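Long-range contacts in Poly(Beta-D-mannuronate) lyase (Pseudopedobacter saltans, PDB 7O79), which probably cleaves poly(beta-D-mannuronate), the mannuronate polymer of alginate, as a beta-helical lyase of polysaccharide lyase family 6: residues A[168-174]-A[204-210]; A[220-226]-A[242-248]; A[130-134]-A[450-454]; A[134-138]-A[162-166]. The contacts are given in a common frame with arbitrary orientation. Residues are numbered along the deposited sequence.

All four contacts lie in one right-handed parallel beta-helix. Interactions 2 and 4 join successive coils on the same long parallel sheet; their centres are about 19 Å apart. Interaction 3 packs the C-terminal tail on that sheet. It shares Phe134 with interaction 4, and their centres are about 15 Å apart. Interaction 4 leads into the loop of interaction 1, with centres about 11 Å apart. There Arg172 NH1 lies 3.0 Å from Pro165 O, and Gly205 N lies 3.1 Å from Ile164 O. Interaction 1 meets interaction 2 inside the coil, where Ile210 CD1 packs 3.8 Å from Val225 CG1. No metal or sugar is modelled in these four contacts.

Interaction 1: residues A[168-174]-A[204-210]; sequences PDNGREI and HGEGMEI
The carboxylate of Glu206 is the main polar link. Glu206 OE2 accepts hydrogen bonds from Gly171 N at 2.9 Å and Arg172 N at 3.0 Å. Glu206 N donates to Arg172 O at 3.0 Å, so the residue is held by backbone and side chain. Within its own segment, Glu206 OE1 accepts Glu209 N at 3.0 Å. Further along, Ile174 N donates to Ile210 O at 2.8 Å. A water lies 2.6 Å from Asn170 OD1 and 2.5 Å from Glu206 OE1. Another sits between Arg172 O (2.9 Å) and His204 O (2.7 Å).

His204 to Gly207 form a type II' beta turn, with Gly207 N 3.0 Å from His204 O. Gly205 takes phi/psi 58/-127; a CB there would clash with Arg172 O. Glu206 is p at chi1 and t at chi2. The Arg172 guanidinium has Gly205 CA over one face and bonds to Pro165 O and Asn139 O. Pro168 CA is 4.6 Å from Glu206 CA, and Glu173 CA is 5.2 Å from Ile210 CA.

Apolar packing is modest: Pro168 CB to Met208 CE and Ile174 CG1 to Ile210 CG2, both 3.9 Å. The contact joins loops of neighbouring beta-helix coils. Glu173 OE2 is 3.6 Å from Glu206 OE2, like charges close together. The amides of Gly171 and Arg172 on OE2 and of Glu209 on OE1 supply donors to this buried Glu206 carboxylate.

Interaction 2: residues A[220-226]-A[242-248]; sequences VIGNTVI and IEENFIF
Two parallel strands run at 8° to each other, 4.7 Å apart at 224-226 and 246-248. Val220 pairs with Ile242, Ile221 with Glu243, Thr224 with Phe246, Val225 with Ile247 and Ile226 with Phe248. The backbone hydrogen bonds are Glu243 N to Val220 O (2.9 Å), Gly222 N to Glu243 O (3.0 Å), Phe246 N to Asn223 O (2.8 Å), Val225 N to Phe246 O (2.7 Å) and Phe248 N to Val225 O (2.9 Å). Each strand is broken at one residue with positive phi, Gly222 (63/29) and Glu244 (61/30). The next residue is asparagine, near m at chi1.

These are successive coils of the right-handed beta-helix, with an asparagine stack along the bends. Asn245 OD1 accepts Asn223 N and Asn223 ND2, each at 3.0 Å. Asn245 ND2 donates to Val220 O at 3.1 Å. Asn198 and Asn270 extend the stack.

Val225 CB packs 4.2 Å from Ile247 CG1 inside the coil. On the other face Ile226 CG1 lies 4.3 Å from Phe248 CD2, and Pro444 covers Thr224, Phe246 and Phe248.

Interaction 3: residues A[130-134]-A[450-454]; sequences QYCSF and VGVKW
This contact packs the C-terminal tail across the outside of the right-handed parallel beta-helix. The tail segment 450-454 has no regular structure. It lies over the bend and start of strand in 130-134, on the long parallel sheet. The nearest CA atoms are those of Tyr131 and Gly451, 4.1 Å apart.

Tyr131 has positive phi (53/46), which breaks its strand and turns the chain. The CA-to-CB bond of Ser133 (chi1 m) points toward the tail. Ser133 OG accepts the one hydrogen bond between the segments, from Val452 N at 3.0 Å. Gly451 (72/-168) sits tight against the coil: a CB would clash with Ser133 OG. Gly451 CA makes a CA-H...O contact of 3.4 Å to Cys132 O. Beyond it, Lys453 N and Trp454 NE1 bond to Asn102 on the preceding coil.

The Tyr131 ring meets Tyr158 of the next coil. Lys453 (chi1 and chi2 m, chi3 t) covers one face of the Tyr131 ring in a cation-pi contact, with NZ 4.1 Å from the ring centroid and 28° off its normal.

Interaction 4: residues A[134-138]-A[162-166]; sequences FKGKN and KDIPY
Two successive coils of the right-handed parallel beta-helix leave their shared sheet here and pass side by side into loops. The end-to-end directions of 134-138 and 162-165 differ by 1°. The single parallel bridge runs from Lys135 CA to Lys162 CA, 4.9 Å. Gly136 CA then lies 4.7 Å from Ile164 CA, and Asn138 CA 6.0 Å from Pro165 CA.

Backbone hydrogen bonds hold the strand end. Lys162 N donates to Phe134 O at 2.9 Å, and Gly136 N makes a weak bond to Lys162 O at 3.4 Å. CA-H...O contacts join Lys135 CA to Lys162 O at 3.2 Å and Gly136 CA to Asp163 O at 3.1 Å. Both segments bend through positive phi, at Gly136 (91/9) and Asp163 (51/62).

In the packing, Ile164 is m at chi1 and chi2. Ile164 CD1 lies 3.7 Å from Gly136 N, and Ile164 CG2 3.3 Å from Lys137 O. Asn138 CB meets Pro165 CG at 3.7 Å. Phe134 turns to the coil interior, where its ring meets Phe161. Lys137 NZ bonds to Gln141 O.

The charged groups are looser. The Lys135 side chain (m at chi4) runs beside that of Lys162, Lys135 CD to Lys162 CD 4.4 Å. Lys135 NZ is 4.0 Å from Asp163 OD2, beyond a salt bridge. A water donates to Asp163 OD2 at 3.2 Å and accepts weakly from Lys135 NZ at 3.4 Å.

Interaction 1: residues A[168-174]-A[204-210]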
# COMPACT_ATOMS: atom_id res chain seq x y z
N PRO A 168 -11.49 -13.41 -1.96
CA PRO A 168 -10.65 -13.49 -0.75
C PRO A 168 -9.44 -14.39 -0.98
O PRO A 168 -9.40 -15.56 -0.61
CB PRO A 168 -11.62 -14.06 0.29
CG PRO A 168 -12.66 -14.83 -0.51
CD PRO A 168 -12.74 -14.17 -1.87
N ASP A 169 -8.41 -13.81 -1.61
CA ASP A 169 -7.17 -14.53 -1.94
C ASP A 169 -5.99 -13.68 -1.52
O ASP A 169 -5.63 -12.74 -2.24
CB ASP A 169 -7.09 -14.84 -3.43
CG ASP A 169 -8.15 -15.80 -3.89
OD1 ASP A 169 -7.90 -17.01 -3.83
OD2 ASP A 169 -9.23 -15.32 -4.32
N ASN A 170 -5.37 -14.02 -0.38
CA ASN A 170 -4.15 -13.35 0.04
C ASN A 170 -3.13 -13.28 -1.10
O ASN A 170 -2.83 -14.29 -1.75
CB ASN A 170 -3.54 -14.07 1.24
CG ASN A 170 -2.62 -13.18 2.03
OD1 ASN A 170 -2.92 -12.02 2.26
ND2 ASN A 170 -1.49 -13.72 2.45
N GLY A 171 -2.58 -12.09 -1.32
CA GLY A 171 -1.76 -11.86 -2.48
C GLY A 171 -2.43 -11.07 -3.56
O GLY A 171 -1.89 -10.98 -4.66
N ARG A 172 -3.60 -10.49 -3.30
CA ARG A 172 -4.25 -9.56 -4.21
C ARG A 172 -4.40 -8.18 -3.57
O ARG A 172 -5.45 -7.53 -3.64
CB ARG A 172 -5.60 -10.11 -4.67
CG ARG A 172 -5.47 -11.40 -5.48
CD ARG A 172 -6.80 -11.77 -6.15
NE ARG A 172 -7.20 -10.71 -7.05
CZ ARG A 172 -8.37 -10.10 -7.02
NH1 ARG A 172 -9.28 -10.46 -6.11
NH2 ARG A 172 -8.63 -9.10 -7.87
N GLU A 173 -3.34 -7.73 -2.88
CA GLU A 173 -3.27 -6.38 -2.35
C GLU A 173 -3.27 -5.38 -3.50
O GLU A 173 -2.97 -5.71 -4.65
CB GLU A 173 -2.00 -6.19 -1.51
CG GLU A 173 -1.85 -7.17 -0.35
CD GLU A 173 -1.13 -8.45 -0.73
OE1 GLU A 173 -0.62 -9.13 0.19
OE2 GLU A 173 -1.06 -8.78 -1.94
N ILE A 174 -3.59 -4.12 -3.18
CA ILE A 174 -3.37 -3.09 -4.19
C ILE A 174 -1.90 -2.67 -4.20
O ILE A 174 -1.30 -2.49 -5.26
CB ILE A 174 -4.31 -1.89 -3.98
CG1 ILE A 174 -5.77 -2.36 -3.91
CG2 ILE A 174 -4.14 -0.89 -5.13
CD1 ILE A 174 -6.17 -3.37 -5.02
N HIS A 204 -11.17 -3.55 -4.13
CA HIS A 204 -11.22 -4.63 -3.14
C HIS A 204 -10.00 -5.53 -3.21
O HIS A 204 -9.30 -5.71 -2.22
CB HIS A 204 -12.49 -5.47 -3.33
CG HIS A 204 -13.76 -4.67 -3.34
ND1 HIS A 204 -13.98 -3.61 -2.49
CD2 HIS A 204 -14.89 -4.79 -4.08
CE1 HIS A 204 -15.18 -3.10 -2.71
NE2 HIS A 204 -15.75 -3.80 -3.68
N GLY A 205 -9.77 -6.15 -4.37
CA GLY A 205 -8.75 -7.18 -4.45
C GLY A 205 -9.06 -8.29 -3.46
O GLY A 205 -10.17 -8.82 -3.41
N GLU A 206 -8.08 -8.61 -2.61
CA GLU A 206 -8.22 -9.65 -1.60
C GLU A 206 -9.18 -9.29 -0.48
O GLU A 206 -9.57 -10.18 0.29
CB GLU A 206 -6.86 -10.00 -1.00
CG GLU A 206 -6.26 -8.88 -0.15
CD GLU A 206 -4.88 -9.21 0.37
OE1 GLU A 206 -4.57 -8.83 1.52
OE2 GLU A 206 -4.11 -9.85 -0.37
N GLY A 207 -9.57 -8.02 -0.34
CA GLY A 207 -10.49 -7.64 0.72
C GLY A 207 -9.93 -7.86 2.11
O GLY A 207 -10.67 -8.24 3.03
N MET A 208 -8.62 -7.65 2.27
CA MET A 208 -7.95 -7.81 3.55
C MET A 208 -7.00 -6.65 3.76
O MET A 208 -7.28 -5.75 4.56
CB MET A 208 -7.20 -9.14 3.62
CG MET A 208 -8.06 -10.30 3.14
SD MET A 208 -7.27 -11.91 3.21
CE MET A 208 -8.62 -12.88 2.49
N GLU A 209 -5.88 -6.65 3.04
CA GLU A 209 -4.91 -5.57 3.11
C GLU A 209 -4.96 -4.84 1.78
O GLU A 209 -4.47 -5.34 0.77
CB GLU A 209 -3.53 -6.11 3.43
CG GLU A 209 -3.53 -6.93 4.70
CD GLU A 209 -2.13 -7.32 5.17
OE1 GLU A 209 -2.01 -8.31 5.92
OE2 GLU A 209 -1.16 -6.63 4.79
N ILE A 210 -5.61 -3.66 1.77
CA ILE A 210 -5.59 -2.80 0.59
C ILE A 210 -4.16 -2.38 0.29
O ILE A 210 -3.65 -2.53 -0.83
CB ILE A 210 -6.48 -1.56 0.82
CG1 ILE A 210 -7.93 -1.96 1.10
CG2 ILE A 210 -6.40 -0.63 -0.42
CD1 ILE A 210 -8.80 -0.78 1.60
O HOH W 1 -2.34 -9.53 2.34
O HOH W 2 -6.66 -5.48 -1.96

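Interaction 2: residues A[220-226]-A[242-248]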
# COMPACT_ATOMS: atom_id res chain seq x y z
N VAL A 220 2.34 6.78 3.73
CA VAL A 220 0.99 6.59 3.21
C VAL A 220 0.28 7.88 3.61
O VAL A 220 -0.16 8.02 4.71
CB VAL A 220 0.34 5.33 3.78
CG1 VAL A 220 -0.99 5.12 3.15
CG2 VAL A 220 1.21 4.13 3.48
N ILE A 221 0.20 8.81 2.66
CA ILE A 221 -0.18 10.20 2.92
C ILE A 221 -1.30 10.63 1.99
O ILE A 221 -1.18 10.47 0.77
CB ILE A 221 1.01 11.17 2.72
CG1 ILE A 221 2.28 10.70 3.39
CG2 ILE A 221 0.64 12.57 3.23
CD1 ILE A 221 2.10 10.43 4.85
N GLY A 222 -2.37 11.19 2.55
CA GLY A 222 -3.33 11.94 1.75
C GLY A 222 -4.07 11.14 0.69
O GLY A 222 -4.47 11.71 -0.32
N ASN A 223 -4.27 9.85 0.91
CA ASN A 223 -5.04 9.01 0.00
C ASN A 223 -6.52 9.01 0.40
O ASN A 223 -6.87 9.16 1.57
CB ASN A 223 -4.51 7.58 0.04
CG ASN A 223 -3.06 7.48 -0.39
OD1 ASN A 223 -2.75 7.52 -1.58
ND2 ASN A 223 -2.17 7.41 0.59
N THR A 224 -7.38 8.79 -0.59
CA THR A 224 -8.82 8.68 -0.37
C THR A 224 -9.24 7.27 -0.75
O THR A 224 -9.03 6.83 -1.89
CB THR A 224 -9.57 9.73 -1.20
OG1 THR A 224 -9.29 11.04 -0.67
CG2 THR A 224 -11.08 9.51 -1.12
N VAL A 225 -9.83 6.54 0.21
CA VAL A 225 -10.22 5.14 0.02
C VAL A 225 -11.73 5.04 0.20
O VAL A 225 -12.24 5.15 1.32
CB VAL A 225 -9.50 4.19 0.99
CG1 VAL A 225 -9.93 2.78 0.74
CG2 VAL A 225 -7.97 4.32 0.84
N ILE A 226 -12.45 4.78 -0.90
CA ILE A 226 -13.91 4.86 -0.92
C ILE A 226 -14.47 3.46 -1.11
O ILE A 226 -14.14 2.77 -2.09
CB ILE A 226 -14.40 5.80 -2.02
CG1 ILE A 226 -13.95 7.24 -1.73
CG2 ILE A 226 -15.93 5.75 -2.11
CD1 ILE A 226 -14.42 8.25 -2.77
N ILE A 242 1.41 6.91 8.39
CA ILE A 242 0.08 6.83 7.79
C ILE A 242 -0.65 8.08 8.26
O ILE A 242 -1.07 8.17 9.42
CB ILE A 242 -0.66 5.55 8.21
CG1 ILE A 242 0.18 4.33 7.79
CG2 ILE A 242 -2.02 5.45 7.51
CD1 ILE A 242 -0.40 3.01 8.22
N GLU A 243 -0.79 9.06 7.37
CA GLU A 243 -1.23 10.40 7.75
C GLU A 243 -2.16 11.00 6.71
O GLU A 243 -1.95 10.82 5.51
CB GLU A 243 -0.05 11.36 7.95
CG GLU A 243 0.82 11.01 9.12
CD GLU A 243 1.98 11.98 9.31
OE1 GLU A 243 2.59 11.93 10.40
OE2 GLU A 243 2.29 12.74 8.36
N GLU A 244 -3.16 11.72 7.19
CA GLU A 244 -4.01 12.58 6.37
C GLU A 244 -4.77 11.82 5.29
O GLU A 244 -5.08 12.37 4.23
CB GLU A 244 -3.20 13.73 5.75
CG GLU A 244 -2.73 14.74 6.80
CD GLU A 244 -1.49 15.49 6.37
OE1 GLU A 244 -0.49 15.47 7.12
OE2 GLU A 244 -1.50 16.10 5.28
N ASN A 245 -5.09 10.55 5.56
CA ASN A 245 -5.87 9.73 4.64
C ASN A 245 -7.35 9.87 4.96
O ASN A 245 -7.73 10.23 6.07
CB ASN A 245 -5.46 8.25 4.70
CG ASN A 245 -4.00 8.03 4.35
OD1 ASN A 245 -3.64 8.03 3.18
ND2 ASN A 245 -3.16 7.83 5.38
N PHE A 246 -8.18 9.58 3.96
CA PHE A 246 -9.63 9.59 4.11
C PHE A 246 -10.14 8.21 3.75
O PHE A 246 -9.94 7.75 2.63
CB PHE A 246 -10.29 10.63 3.22
CG PHE A 246 -10.01 12.05 3.62
CD1 PHE A 246 -10.87 12.73 4.48
CD2 PHE A 246 -8.92 12.74 3.09
CE1 PHE A 246 -10.63 14.05 4.83
CE2 PHE A 246 -8.68 14.07 3.45
CZ PHE A 246 -9.55 14.71 4.32
N ILE A 247 -10.81 7.56 4.68
CA ILE A 247 -11.40 6.25 4.42
C ILE A 247 -12.91 6.42 4.57
O ILE A 247 -13.42 6.54 5.69
CB ILE A 247 -10.83 5.16 5.33
CG1 ILE A 247 -9.31 5.10 5.13
CG2 ILE A 247 -11.45 3.79 5.03
CD1 ILE A 247 -8.62 4.04 5.96
N PHE A 248 -13.62 6.47 3.44
CA PHE A 248 -15.08 6.59 3.39
C PHE A 248 -15.61 5.21 3.03
O PHE A 248 -15.76 4.87 1.86
CB PHE A 248 -15.53 7.63 2.38
CG PHE A 248 -15.05 9.02 2.66
CD1 PHE A 248 -15.66 9.79 3.64
CD2 PHE A 248 -14.02 9.58 1.92
CE1 PHE A 248 -15.22 11.08 3.91
CE2 PHE A 248 -13.59 10.88 2.19
CZ PHE A 248 -14.20 11.63 3.19

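Interaction 3: residues A[130-134]-A[450-454]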
# COMPACT_ATOMS: atom_id res chain seq x y z
N GLN A 130 2.75 8.62 -11.61
CA GLN A 130 1.74 9.59 -11.24
C GLN A 130 0.76 9.80 -12.39
O GLN A 130 1.11 9.62 -13.55
CB GLN A 130 2.37 10.93 -10.80
CG GLN A 130 3.18 11.63 -11.89
CD GLN A 130 3.75 12.96 -11.41
OE1 GLN A 130 3.95 13.16 -10.21
NE2 GLN A 130 4.03 13.86 -12.35
N TYR A 131 -0.47 10.16 -12.04
CA TYR A 131 -1.57 10.33 -13.00
C TYR A 131 -1.74 9.10 -13.89
O TYR A 131 -1.90 9.19 -15.10
CB TYR A 131 -1.37 11.58 -13.84
CG TYR A 131 -1.31 12.81 -12.98
CD1 TYR A 131 -2.47 13.32 -12.40
CD2 TYR A 131 -0.10 13.43 -12.70
CE1 TYR A 131 -2.43 14.45 -11.59
CE2 TYR A 131 -0.06 14.55 -11.89
CZ TYR A 131 -1.23 15.05 -11.34
OH TYR A 131 -1.20 16.17 -10.53
N CYS A 132 -1.74 7.94 -13.25
CA CYS A 132 -2.06 6.70 -13.94
C CYS A 132 -3.33 6.11 -13.36
O CYS A 132 -3.69 6.37 -12.21
CB CYS A 132 -0.89 5.72 -13.86
SG CYS A 132 0.59 6.27 -14.77
N SER A 133 -4.02 5.30 -14.17
CA SER A 133 -5.30 4.70 -13.79
C SER A 133 -5.25 3.19 -13.97
O SER A 133 -4.68 2.69 -14.95
CB SER A 133 -6.47 5.25 -14.61
OG SER A 133 -6.70 6.62 -14.34
N PHE A 134 -5.88 2.48 -13.04
CA PHE A 134 -5.83 1.02 -13.00
C PHE A 134 -7.22 0.50 -12.66
O PHE A 134 -7.78 0.83 -11.61
CB PHE A 134 -4.79 0.55 -11.97
CG PHE A 134 -3.43 1.19 -12.16
CD1 PHE A 134 -2.53 0.63 -13.05
CD2 PHE A 134 -3.11 2.38 -11.54
CE1 PHE A 134 -1.29 1.19 -13.25
CE2 PHE A 134 -1.87 2.96 -11.73
CZ PHE A 134 -0.95 2.37 -12.60
N VAL A 450 -7.05 12.86 -10.16
CA VAL A 450 -6.18 11.70 -10.11
C VAL A 450 -6.40 10.87 -11.37
O VAL A 450 -7.39 11.04 -12.08
CB VAL A 450 -6.43 10.83 -8.86
CG1 VAL A 450 -6.11 11.59 -7.58
CG2 VAL A 450 -7.87 10.37 -8.87
N GLY A 451 -5.46 9.95 -11.62
CA GLY A 451 -5.51 9.12 -12.80
C GLY A 451 -5.17 9.89 -14.07
O GLY A 451 -4.70 11.04 -14.04
N VAL A 452 -5.45 9.23 -15.21
CA VAL A 452 -5.11 9.81 -16.51
C VAL A 452 -6.02 11.00 -16.81
O VAL A 452 -7.14 11.12 -16.30
CB VAL A 452 -5.23 8.74 -17.61
CG1 VAL A 452 -4.28 7.59 -17.32
CG2 VAL A 452 -6.66 8.26 -17.79
N LYS A 453 -5.53 11.91 -17.66
CA LYS A 453 -6.32 13.08 -18.04
C LYS A 453 -7.35 12.74 -19.12
O LYS A 453 -8.48 13.25 -19.10
CB LYS A 453 -5.40 14.20 -18.52
CG LYS A 453 -4.17 14.37 -17.64
CD LYS A 453 -4.53 14.82 -16.24
CE LYS A 453 -3.28 15.23 -15.46
NZ LYS A 453 -3.55 16.40 -14.56
N TRP A 454 -6.98 11.89 -20.07
CA TRP A 454 -7.88 11.32 -21.07
C TRP A 454 -8.85 10.31 -20.43
O TRP A 454 -8.88 10.13 -19.21
CB TRP A 454 -7.02 10.78 -22.21
CG TRP A 454 -5.98 9.81 -21.73
CD1 TRP A 454 -4.72 10.14 -21.31
CD2 TRP A 454 -6.07 8.39 -21.67
NE1 TRP A 454 -4.03 9.01 -20.96
CE2 TRP A 454 -4.83 7.92 -21.18
CE3 TRP A 454 -7.07 7.46 -21.97
CZ2 TRP A 454 -4.56 6.56 -20.98
CZ3 TRP A 454 -6.81 6.11 -21.78
CH2 TRP A 454 -5.56 5.67 -21.28

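Interaction 4: residues A[134-138]-A[162-166]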
# COMPACT_ATOMS: atom_id res chain seq x y z
N PHE A 134 -5.88 2.48 -13.04
CA PHE A 134 -5.83 1.02 -13.00
C PHE A 134 -7.22 0.50 -12.66
O PHE A 134 -7.78 0.83 -11.61
CB PHE A 134 -4.79 0.55 -11.97
CG PHE A 134 -3.43 1.19 -12.16
CD1 PHE A 134 -2.53 0.63 -13.05
CD2 PHE A 134 -3.11 2.38 -11.54
CE1 PHE A 134 -1.29 1.19 -13.25
CE2 PHE A 134 -1.87 2.96 -11.73
CZ PHE A 134 -0.95 2.37 -12.60
N LYS A 135 -7.77 -0.33 -13.55
CA LYS A 135 -9.14 -0.78 -13.40
C LYS A 135 -9.28 -2.26 -13.72
O LYS A 135 -8.87 -2.71 -14.80
CB LYS A 135 -10.08 0.03 -14.30
CG LYS A 135 -11.53 -0.42 -14.14
CD LYS A 135 -12.48 0.37 -15.02
CE LYS A 135 -13.92 -0.04 -14.75
NZ LYS A 135 -14.16 -1.45 -15.18
N GLY A 136 -9.85 -3.02 -12.79
CA GLY A 136 -10.34 -4.35 -13.10
C GLY A 136 -9.39 -5.52 -12.91
O GLY A 136 -9.74 -6.64 -13.32
N LYS A 137 -8.21 -5.32 -12.31
CA LYS A 137 -7.31 -6.45 -12.13
C LYS A 137 -7.99 -7.56 -11.32
O LYS A 137 -8.59 -7.30 -10.27
CB LYS A 137 -6.02 -6.02 -11.44
CG LYS A 137 -4.98 -7.13 -11.38
CD LYS A 137 -3.78 -6.75 -10.52
CE LYS A 137 -2.57 -7.53 -10.95
NZ LYS A 137 -2.50 -8.86 -10.24
N ASN A 138 -7.90 -8.80 -11.81
CA ASN A 138 -8.69 -9.86 -11.20
C ASN A 138 -7.89 -11.13 -10.93
O ASN A 138 -8.48 -12.14 -10.52
CB ASN A 138 -9.93 -10.16 -12.06
CG ASN A 138 -9.60 -10.91 -13.35
OD1 ASN A 138 -8.45 -11.18 -13.67
ND2 ASN A 138 -10.65 -11.28 -14.09
N LYS A 162 -9.46 1.53 -9.36
CA LYS A 162 -10.91 1.46 -9.45
C LYS A 162 -11.37 0.04 -9.78
O LYS A 162 -10.83 -0.59 -10.69
CB LYS A 162 -11.43 2.41 -10.52
CG LYS A 162 -12.94 2.35 -10.71
CD LYS A 162 -13.39 3.27 -11.82
CE LYS A 162 -14.83 3.74 -11.62
NZ LYS A 162 -15.34 4.45 -12.82
N ASP A 163 -12.41 -0.42 -9.08
CA ASP A 163 -13.11 -1.67 -9.39
C ASP A 163 -12.13 -2.83 -9.53
O ASP A 163 -11.98 -3.44 -10.59
CB ASP A 163 -13.96 -1.55 -10.66
CG ASP A 163 -15.01 -0.46 -10.58
OD1 ASP A 163 -15.54 -0.20 -9.49
OD2 ASP A 163 -15.33 0.11 -11.64
N ILE A 164 -11.44 -3.11 -8.43
CA ILE A 164 -10.57 -4.28 -8.39
C ILE A 164 -11.45 -5.37 -7.79
O ILE A 164 -11.72 -5.34 -6.58
CB ILE A 164 -9.29 -4.02 -7.57
CG1 ILE A 164 -8.61 -2.72 -8.05
CG2 ILE A 164 -8.35 -5.23 -7.65
CD1 ILE A 164 -8.23 -2.66 -9.52
N PRO A 165 -11.97 -6.30 -8.59
CA PRO A 165 -13.01 -7.21 -8.08
C PRO A 165 -12.54 -8.04 -6.89
O PRO A 165 -11.38 -8.46 -6.79
CB PRO A 165 -13.36 -8.09 -9.29
CG PRO A 165 -12.23 -7.95 -10.22
CD PRO A 165 -11.64 -6.58 -10.00
N TYR A 166 -13.46 -8.25 -5.95
CA TYR A 166 -13.16 -8.93 -4.71
C TYR A 166 -13.12 -10.43 -4.89
O TYR A 166 -14.07 -11.03 -5.42
CB TYR A 166 -14.23 -8.57 -3.68
CG TYR A 166 -14.21 -9.41 -2.42
CD1 TYR A 166 -13.07 -9.47 -1.62
CD2 TYR A 166 -15.36 -10.09 -1.99
CE1 TYR A 166 -13.05 -10.22 -0.45
CE2 TYR A 166 -15.35 -10.83 -0.82
CZ TYR A 166 -14.20 -10.88 -0.05
OH TYR A 166 -14.19 -11.60 1.12
O HOH W 3 -17.21 -1.49 -13.74